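Local atomic coordinates of conserved uncharacterized protein (predicted phosphoesterase COG0622) (Streptococcus pneumoniae, PDB entry 3CK2), a protein that probably hydrolyses phosphoester bonds, as a predicted phosphoesterase of the calcineurin-like superfamily with two bound manganese ions. Residues I90-N93 and F94-D98. Numbering follows the deposited sequence.
Sequences INFN and FQKLD
The side chain of Asn93 turns forward to the start of helix 95-103, where its OD1 accepts a hydrogen bond from Gln95 N (3.2 Å). Although Phe94 occupies the N-cap position, the side-chain carbonyl of the residue before it receives this N-H, in the loop that leads from strand 78-83 of the calcineurin-like phosphoesterase fold into the helix. With CG of Asn93 set between its own N and C (chi1 56°), the amide turns towards the helix; the donor approaches from above the carbonyl plane, 46° out of it. OD1 of Asn93 also lies 3.5 Å from Gln95 CB, the two side-chain amide planes standing 71° apart.

Two waters bridge the loop and the first turn. One donates to Asn93 O and accepts from Leu97 N, standing in for a direct i to i+4 bond, while a second accepts from Lys96 NZ and can donate to Asn93 OD1; the charge of Lys96 is also paired with Asp89. The same NZ lies at the edge of the Phe92 ring, near its plane.

Ile90 CB meets Phe94 CE1 at 3.8 Å, and the ring continues to Tyr111 and, edge-to-face, to Trp120. The CG2 branch of Ile90, anti to its carbonyl carbon, lies between the Phe94 ring and the helix, touching Phe94 CD1 and, at 4.1 Å, Leu97 CB.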
ATOM      1  N   ILE A  90      -2.014  -4.885  14.570  1.00 26.16           N
ATOM      2  CA  ILE A  90      -3.250  -4.463  13.895  1.00 26.83           C
ATOM      3  C   ILE A  90      -4.353  -5.539  13.898  1.00 27.23           C
ATOM      4  O   ILE A  90      -5.507  -5.208  13.711  1.00 27.41           O
ATOM      5  CB  ILE A  90      -3.030  -3.861  12.468  1.00 26.49           C
ATOM      6  CG1 ILE A  90      -2.409  -4.868  11.485  1.00 26.38           C
ATOM      7  CG2 ILE A  90      -2.196  -2.623  12.575  1.00 27.03           C
ATOM      8  CD1 ILE A  90      -2.325  -4.319  10.085  1.00 25.42           C
ATOM      9  N   ASN A  91      -4.001  -6.802  14.166  1.00 27.78           N
ATOM     10  CA  ASN A  91      -5.015  -7.859  14.347  1.00 27.38           C
ATOM     11  C   ASN A  91      -5.750  -7.684  15.682  1.00 27.22           C
ATOM     12  O   ASN A  91      -6.844  -8.178  15.878  1.00 25.67           O
ATOM     13  CB  ASN A  91      -4.370  -9.252  14.261  1.00 27.72           C
ATOM     14  CG  ASN A  91      -4.274  -9.769  12.824  1.00 27.48           C
ATOM     15  OD1 ASN A  91      -5.298 -10.050  12.199  1.00 26.08           O
ATOM     16  ND2 ASN A  91      -3.047  -9.897  12.297  1.00 25.83           N
ATOM     17  N   PHE A  92      -5.109  -6.990  16.612  1.00 27.39           N
ATOM     18  CA  PHE A  92      -5.761  -6.606  17.853  1.00 27.47           C
ATOM     19  C   PHE A  92      -6.707  -5.423  17.549  1.00 27.42           C
ATOM     20  O   PHE A  92      -7.909  -5.587  17.571  1.00 27.43           O
ATOM     21  CB  PHE A  92      -4.710  -6.296  18.928  1.00 27.15           C
ATOM     22  CG  PHE A  92      -5.275  -5.828  20.244  1.00 27.09           C
ATOM     23  CD1 PHE A  92      -6.407  -6.419  20.799  1.00 27.47           C
ATOM     24  CD2 PHE A  92      -4.638  -4.817  20.948  1.00 27.42           C
ATOM     25  CE1 PHE A  92      -6.909  -5.995  22.024  1.00 27.32           C
ATOM     26  CE2 PHE A  92      -5.131  -4.388  22.174  1.00 28.59           C
ATOM     27  CZ  PHE A  92      -6.278  -4.984  22.714  1.00 27.53           C
ATOM     28  N   ASN A  93      -6.153  -4.257  17.251  1.00 27.82           N
ATOM     29  CA  ASN A  93      -6.920  -3.112  16.772  1.00 28.21           C
ATOM     30  C   ASN A  93      -5.987  -2.116  16.095  1.00 28.59           C
ATOM     31  O   ASN A  93      -4.798  -2.364  15.987  1.00 29.07           O
ATOM     32  CB  ASN A  93      -7.704  -2.452  17.922  1.00 28.34           C
ATOM     33  CG  ASN A  93      -6.819  -2.028  19.070  1.00 28.87           C
ATOM     34  OD1 ASN A  93      -5.708  -1.516  18.876  1.00 28.52           O
ATOM     35  ND2 ASN A  93      -7.313  -2.234  20.283  1.00 29.18           N
ATOM     36  N   PHE A  94      -6.520  -0.986  15.650  1.00 29.47           N
ATOM     37  CA  PHE A  94      -5.746  -0.028  14.890  1.00 29.91           C
ATOM     38  C   PHE A  94      -5.321   1.181  15.726  1.00 30.59           C
ATOM     39  O   PHE A  94      -4.842   2.157  15.169  1.00 31.44           O
ATOM     40  CB  PHE A  94      -6.526   0.432  13.653  1.00 30.18           C
ATOM     41  CG  PHE A  94      -6.721  -0.649  12.612  1.00 29.77           C
ATOM     42  CD1 PHE A  94      -5.726  -0.952  11.718  1.00 29.98           C
ATOM     43  CD2 PHE A  94      -7.921  -1.337  12.520  1.00 30.90           C
ATOM     44  CE1 PHE A  94      -5.889  -1.933  10.773  1.00 30.08           C
ATOM     45  CE2 PHE A  94      -8.112  -2.324  11.545  1.00 31.23           C
ATOM     46  CZ  PHE A  94      -7.079  -2.622  10.673  1.00 31.00           C
ATOM     47  N   GLN A  95      -5.455   1.115  17.050  1.00 30.92           N
ATOM     48  CA  GLN A  95      -5.117   2.244  17.910  1.00 31.26           C
ATOM     49  C   GLN A  95      -3.623   2.615  17.875  1.00 31.62           C
ATOM     50  O   GLN A  95      -3.277   3.795  17.878  1.00 31.95           O
ATOM     51  CB  GLN A  95      -5.555   1.959  19.351  1.00 31.28           C
ATOM     52  CG  GLN A  95      -7.070   1.904  19.510  1.00 32.44           C
ATOM     53  CD  GLN A  95      -7.522   1.879  20.952  1.00 32.87           C
ATOM     54  OE1 GLN A  95      -7.016   1.091  21.763  1.00 35.10           O
ATOM     55  NE2 GLN A  95      -8.492   2.735  21.286  1.00 34.57           N
ATOM     56  N   LYS A  96      -2.744   1.615  17.850  1.00 31.32           N
ATOM     57  CA  LYS A  96      -1.316   1.871  17.755  1.00 31.37           C
ATOM     58  C   LYS A  96      -0.951   2.427  16.367  1.00 30.89           C
ATOM     59  O   LYS A  96      -0.217   3.388  16.261  1.00 30.43           O
ATOM     60  CB  LYS A  96      -0.512   0.600  18.080  1.00 31.52           C
ATOM     61  CG  LYS A  96      -0.539   0.193  19.555  1.00 31.92           C
ATOM     62  CD  LYS A  96       0.340  -1.005  19.810  1.00 32.19           C
ATOM     63  CE  LYS A  96      -0.004  -1.724  21.122  1.00 33.45           C
ATOM     64  NZ  LYS A  96      -0.812  -3.012  20.942  1.00 34.89           N
ATOM     65  N   LEU A  97      -1.472   1.827  15.309  1.00 31.41           N
ATOM     66  CA  LEU A  97      -1.237   2.360  13.958  1.00 31.58           C
ATOM     67  C   LEU A  97      -1.746   3.815  13.796  1.00 31.83           C
ATOM     68  O   LEU A  97      -1.054   4.663  13.244  1.00 32.09           O
ATOM     69  CB  LEU A  97      -1.891   1.469  12.913  1.00 31.82           C
ATOM     70  CG  LEU A  97      -1.532   1.746  11.449  1.00 31.75           C
ATOM     71  CD1 LEU A  97      -0.036   1.413  11.196  1.00 29.80           C
ATOM     72  CD2 LEU A  97      -2.463   0.986  10.520  1.00 30.15           C
ATOM     73  N   ASP A  98      -2.940   4.094  14.301  1.00 31.73           N
ATOM     74  CA  ASP A  98      -3.519   5.430  14.235  1.00 31.68           C
ATOM     75  C   ASP A  98      -2.747   6.430  15.120  1.00 31.86           C
ATOM     76  O   ASP A  98      -2.615   7.589  14.763  1.00 32.46           O
ATOM     77  CB  ASP A  98      -4.996   5.364  14.645  1.00 31.79           C
ATOM     78  CG  ASP A  98      -5.729   6.673  14.451  1.00 32.46           C
ATOM     79  OD1 ASP A  98      -5.878   7.157  13.318  1.00 36.07           O
ATOM     80  OD2 ASP A  98      -6.201   7.222  15.443  1.00 35.71           O
TER
HETATM   81  O   HOH W   1      -2.659  -0.829  15.596  1.00 33.32           O
HETATM   82  O   HOH W   2      -2.914  -2.490  18.815  1.00 39.88           O